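Local coordinates for cytosolic protein (Streptococcus thermophilus, PDB 2QZI) that is of unknown function, a small cytosolic protein of the DUF1827 family that folds as an antiparallel sheet with helices and carries bound sodium ions, at residues V39-A44 with K73-K78. Sequence-based numbering, arbitrary orientation.
Sequences VVFTQA and KRKIDK. With NA (sodium ion), chain F.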
ATOM      1  N   VAL A  39      -0.919  -6.788   0.064  1.00 74.51           N
ATOM      2  CA  VAL A  39      -0.750  -5.357   0.009  1.00 75.69           C
ATOM      3  C   VAL A  39      -2.059  -4.780   0.506  1.00 75.05           C
ATOM      4  O   VAL A  39      -3.144  -5.308   0.200  1.00 74.98           O
ATOM      5  CB  VAL A  39      -0.387  -4.863  -1.436  1.00 76.54           C
ATOM      6  CG1 VAL A  39      -0.105  -3.391  -1.478  1.00 69.22           C
ATOM      7  CG2 VAL A  39       0.850  -5.607  -1.975  1.00 76.67           C
ATOM      8  N   VAL A  40      -1.895  -3.794   1.362  1.00 75.23           N
ATOM      9  CA  VAL A  40      -2.976  -2.898   1.831  1.00 75.66           C
ATOM     10  C   VAL A  40      -2.629  -1.499   1.382  1.00 75.07           C
ATOM     11  O   VAL A  40      -1.539  -1.066   1.579  1.00 73.22           O
ATOM     12  CB  VAL A  40      -3.217  -2.964   3.375  1.00 75.23           C
ATOM     13  CG1 VAL A  40      -4.416  -2.078   3.736  1.00 75.78           C
ATOM     14  CG2 VAL A  40      -3.590  -4.437   3.742  1.00 75.78           C
ATOM     15  N   PHE A  41      -3.554  -0.849   0.681  1.00 75.77           N
ATOM     16  CA  PHE A  41      -3.342   0.519   0.176  1.00 75.50           C
ATOM     17  C   PHE A  41      -4.421   1.436   0.747  1.00 76.01           C
ATOM     18  O   PHE A  41      -5.600   1.139   0.602  1.00 76.34           O
ATOM     19  CB  PHE A  41      -3.517   0.474  -1.339  1.00 74.57           C
ATOM     20  CG  PHE A  41      -3.458   1.820  -2.021  1.00 75.33           C
ATOM     21  CD1 PHE A  41      -2.340   2.659  -1.867  1.00 73.32           C
ATOM     22  CD2 PHE A  41      -4.511   2.255  -2.826  1.00 75.67           C
ATOM     23  CE1 PHE A  41      -2.294   3.887  -2.510  1.00 75.13           C
ATOM     24  CE2 PHE A  41      -4.490   3.530  -3.455  1.00 75.89           C
ATOM     25  CZ  PHE A  41      -3.374   4.340  -3.283  1.00 75.21           C
ATOM     26  N   THR A  42      -4.014   2.594   1.264  1.00 76.15           N
ATOM     27  CA  THR A  42      -4.938   3.592   1.821  1.00 75.39           C
ATOM     28  C   THR A  42      -4.578   5.032   1.427  1.00 74.10           C
ATOM     29  O   THR A  42      -3.437   5.305   1.128  1.00 71.62           O
ATOM     30  CB  THR A  42      -4.937   3.598   3.387  1.00 75.47           C
ATOM     31  OG1 THR A  42      -3.729   4.166   3.899  1.00 77.52           O
ATOM     32  CG2 THR A  42      -5.133   2.181   4.036  1.00 72.54           C
ATOM     33  N   GLN A  43      -5.593   5.918   1.406  1.00 72.86           N
ATOM     34  CA  GLN A  43      -5.458   7.355   1.277  1.00 70.29           C
ATOM     35  C   GLN A  43      -6.211   7.970   2.437  1.00 70.10           C
ATOM     36  O   GLN A  43      -7.276   7.508   2.751  1.00 69.80           O
ATOM     37  CB  GLN A  43      -5.971   7.962  -0.030  1.00 68.36           C
ATOM     38  CG  GLN A  43      -5.434   9.493  -0.123  1.00 67.45           C
ATOM     39  CD  GLN A  43      -5.914  10.193  -1.348  1.00 71.04           C
ATOM     40  OE1 GLN A  43      -6.656   9.594  -2.130  1.00 69.06           O
ATOM     41  NE2 GLN A  43      -5.514  11.469  -1.539  1.00 67.57           N
ATOM     42  N   ALA A  44      -5.643   9.036   3.026  1.00 68.34           N
ATOM     43  CA  ALA A  44      -6.161   9.799   4.151  1.00 67.84           C
ATOM     44  C   ALA A  44      -5.710  11.256   3.902  1.00 69.02           C
ATOM     45  O   ALA A  44      -4.813  11.472   3.107  1.00 70.02           O
ATOM     46  CB  ALA A  44      -5.485   9.316   5.507  1.00 67.59           C
ATOM     47  N   LYS A  73       2.064   4.628 -10.469  1.00 77.09           N
ATOM     48  CA  LYS A  73       1.635   4.821 -11.826  1.00 78.83           C
ATOM     49  C   LYS A  73       0.119   4.854 -11.905  1.00 79.86           C
ATOM     50  O   LYS A  73      -0.440   5.585 -12.723  1.00 81.21           O
ATOM     51  CB  LYS A  73       2.205   3.707 -12.725  1.00 78.01           C
ATOM     52  CG  LYS A  73       1.946   3.889 -14.194  1.00 79.58           C
ATOM     53  CD  LYS A  73       2.384   2.642 -14.952  1.00 83.46           C
ATOM     54  CE  LYS A  73       2.148   2.772 -16.468  1.00 88.40           C
ATOM     55  NZ  LYS A  73       2.700   4.052 -17.007  1.00 89.20           N
ATOM     56  N   ARG A  74      -0.548   4.059 -11.076  1.00 81.11           N
ATOM     57  CA  ARG A  74      -1.965   3.766 -11.285  1.00 82.56           C
ATOM     58  C   ARG A  74      -2.927   4.388 -10.236  1.00 83.33           C
ATOM     59  O   ARG A  74      -4.098   4.669 -10.550  1.00 83.75           O
ATOM     60  CB  ARG A  74      -2.193   2.249 -11.404  1.00 82.15           C
ATOM     61  CG  ARG A  74      -1.403   1.590 -12.507  1.00 84.13           C
ATOM     62  CD  ARG A  74      -2.239   1.603 -13.772  1.00 88.88           C
ATOM     63  NE  ARG A  74      -1.464   1.728 -15.007  1.00 92.50           N
ATOM     64  CZ  ARG A  74      -1.590   0.909 -16.057  1.00 95.88           C
ATOM     65  NH1 ARG A  74      -2.469  -0.110 -16.031  1.00 96.80           N
ATOM     66  NH2 ARG A  74      -0.848   1.107 -17.148  1.00 94.90           N
ATOM     67  N   LYS A  75      -2.447   4.613  -9.017  1.00 83.41           N
ATOM     68  CA  LYS A  75      -3.350   4.769  -7.887  1.00 83.11           C
ATOM     69  C   LYS A  75      -3.136   6.049  -7.154  1.00 82.17           C
ATOM     70  O   LYS A  75      -4.051   6.532  -6.524  1.00 83.94           O
ATOM     71  CB  LYS A  75      -3.211   3.574  -6.934  1.00 83.22           C
ATOM     72  CG  LYS A  75      -3.533   2.215  -7.632  1.00 84.06           C
ATOM     73  CD  LYS A  75      -4.982   1.937  -7.759  1.00 86.71           C
ATOM     74  CE  LYS A  75      -5.145   0.734  -8.701  1.00 90.60           C
ATOM     75  NZ  LYS A  75      -6.499   0.135  -8.713  1.00 96.18           N
ATOM     76  N   ILE A  76      -1.931   6.617  -7.252  1.00 80.77           N
ATOM     77  CA  ILE A  76      -1.535   7.709  -6.452  1.00 77.46           C
ATOM     78  C   ILE A  76      -1.469   9.002  -7.294  1.00 77.94           C
ATOM     79  O   ILE A  76      -0.969   8.998  -8.398  1.00 77.76           O
ATOM     80  CB  ILE A  76      -0.186   7.368  -5.800  1.00 78.68           C
ATOM     81  CG1 ILE A  76      -0.366   6.341  -4.660  1.00 75.64           C
ATOM     82  CG2 ILE A  76       0.475   8.597  -5.313  1.00 73.63           C
ATOM     83  CD1 ILE A  76       0.937   5.819  -4.032  1.00 68.36           C
ATOM     84  N   ASP A  77      -2.013  10.116  -6.812  1.00 75.75           N
ATOM     85  CA  ASP A  77      -2.028  11.302  -7.657  1.00 74.72           C
ATOM     86  C   ASP A  77      -0.689  11.994  -7.302  1.00 75.41           C
ATOM     87  O   ASP A  77      -0.538  12.502  -6.191  1.00 73.21           O
ATOM     88  CB  ASP A  77      -3.269  12.134  -7.298  1.00 75.15           C
ATOM     89  CG  ASP A  77      -3.296  13.523  -7.955  1.00 76.99           C
ATOM     90  OD1 ASP A  77      -2.331  13.943  -8.631  1.00 78.00           O
ATOM     91  OD2 ASP A  77      -4.316  14.215  -7.788  1.00 80.83           O
ATOM     92  N   LYS A  78       0.299  11.954  -8.208  1.00 75.11           N
ATOM     93  CA  LYS A  78       1.661  12.369  -7.840  1.00 74.98           C
ATOM     94  C   LYS A  78       1.742  13.897  -7.735  1.00 74.68           C
ATOM     95  O   LYS A  78       2.602  14.461  -7.043  1.00 75.92           O
ATOM     96  CB  LYS A  78       2.733  11.786  -8.796  1.00 75.20           C
ATOM     97  CG  LYS A  78       2.883  10.211  -8.704  1.00 75.61           C
ATOM     98  CD  LYS A  78       3.983   9.638  -9.640  1.00 79.26           C
ATOM     99  CE  LYS A  78       3.698   9.796 -11.176  1.00 79.59           C
ATOM    100  NZ  LYS A  78       2.418   9.122 -11.675  1.00 76.14           N
TER
HETATM  101 NA    NA F 102      -3.386   6.691   4.223  1.00 45.56          NA
HETATM  102  O   HOH W   1      -4.369   6.382   6.909  1.00 41.51           O
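Where helix 61-74 ends and the chain turns away across the antiparallel sheet, the aromatic ring of Phe41 on strand 37-44 packs against Lys75 and Ile76, a compact example of how a large aromatic side chain from a strand packs under the chain as it leaves a helix. Phe41 has its CG anti to the backbone N (chi1 175°), which carries the ring out from the strand until its far end meets the turn. There the two neighbours share the far end of the ring: CZ meets both, CE2 meets Lys75 and CE1 meets Ile76. Phe41 CE2 is 3.7 Å from Lys75 CB, while on the other side of the ring tip Phe41 CE1 lies 3.8 Å from Ile76 CG1. Ile76 CD1 also approaches Phe41 CE1, at 4.1 Å. Both partners come to the ring obliquely, and the contact is wholly one of carbon against carbon. Lys75, the first residue to depart from helical backbone angles, lends only the root of its side chain: a bend at chi2 (-80°) helps lead the amine away from the phenyl tip, and NZ hydrogen-bonds to Tyr32 OH. The strand's next residue serves a different purpose, since Thr42 OG1 binds a sodium ion at 2.6 Å, which is also bound by His47 O and a water. Alternation along the strand puts Phe41 on the side facing the turn and Thr42 on the other, where the sodium ion lies. Around the contact, Phe71 of helix 61-74 meets the Phe41 ring with planes at about 40° and also touches Ile76, which packs on Tyr48 of strand 47-53 as well. Strands 28-34 and 47-53 flank strand 37-44 in the sheet, pairing with it through backbone bonds such as those of Phe41 with Glu30 and Thr42 with Glu49.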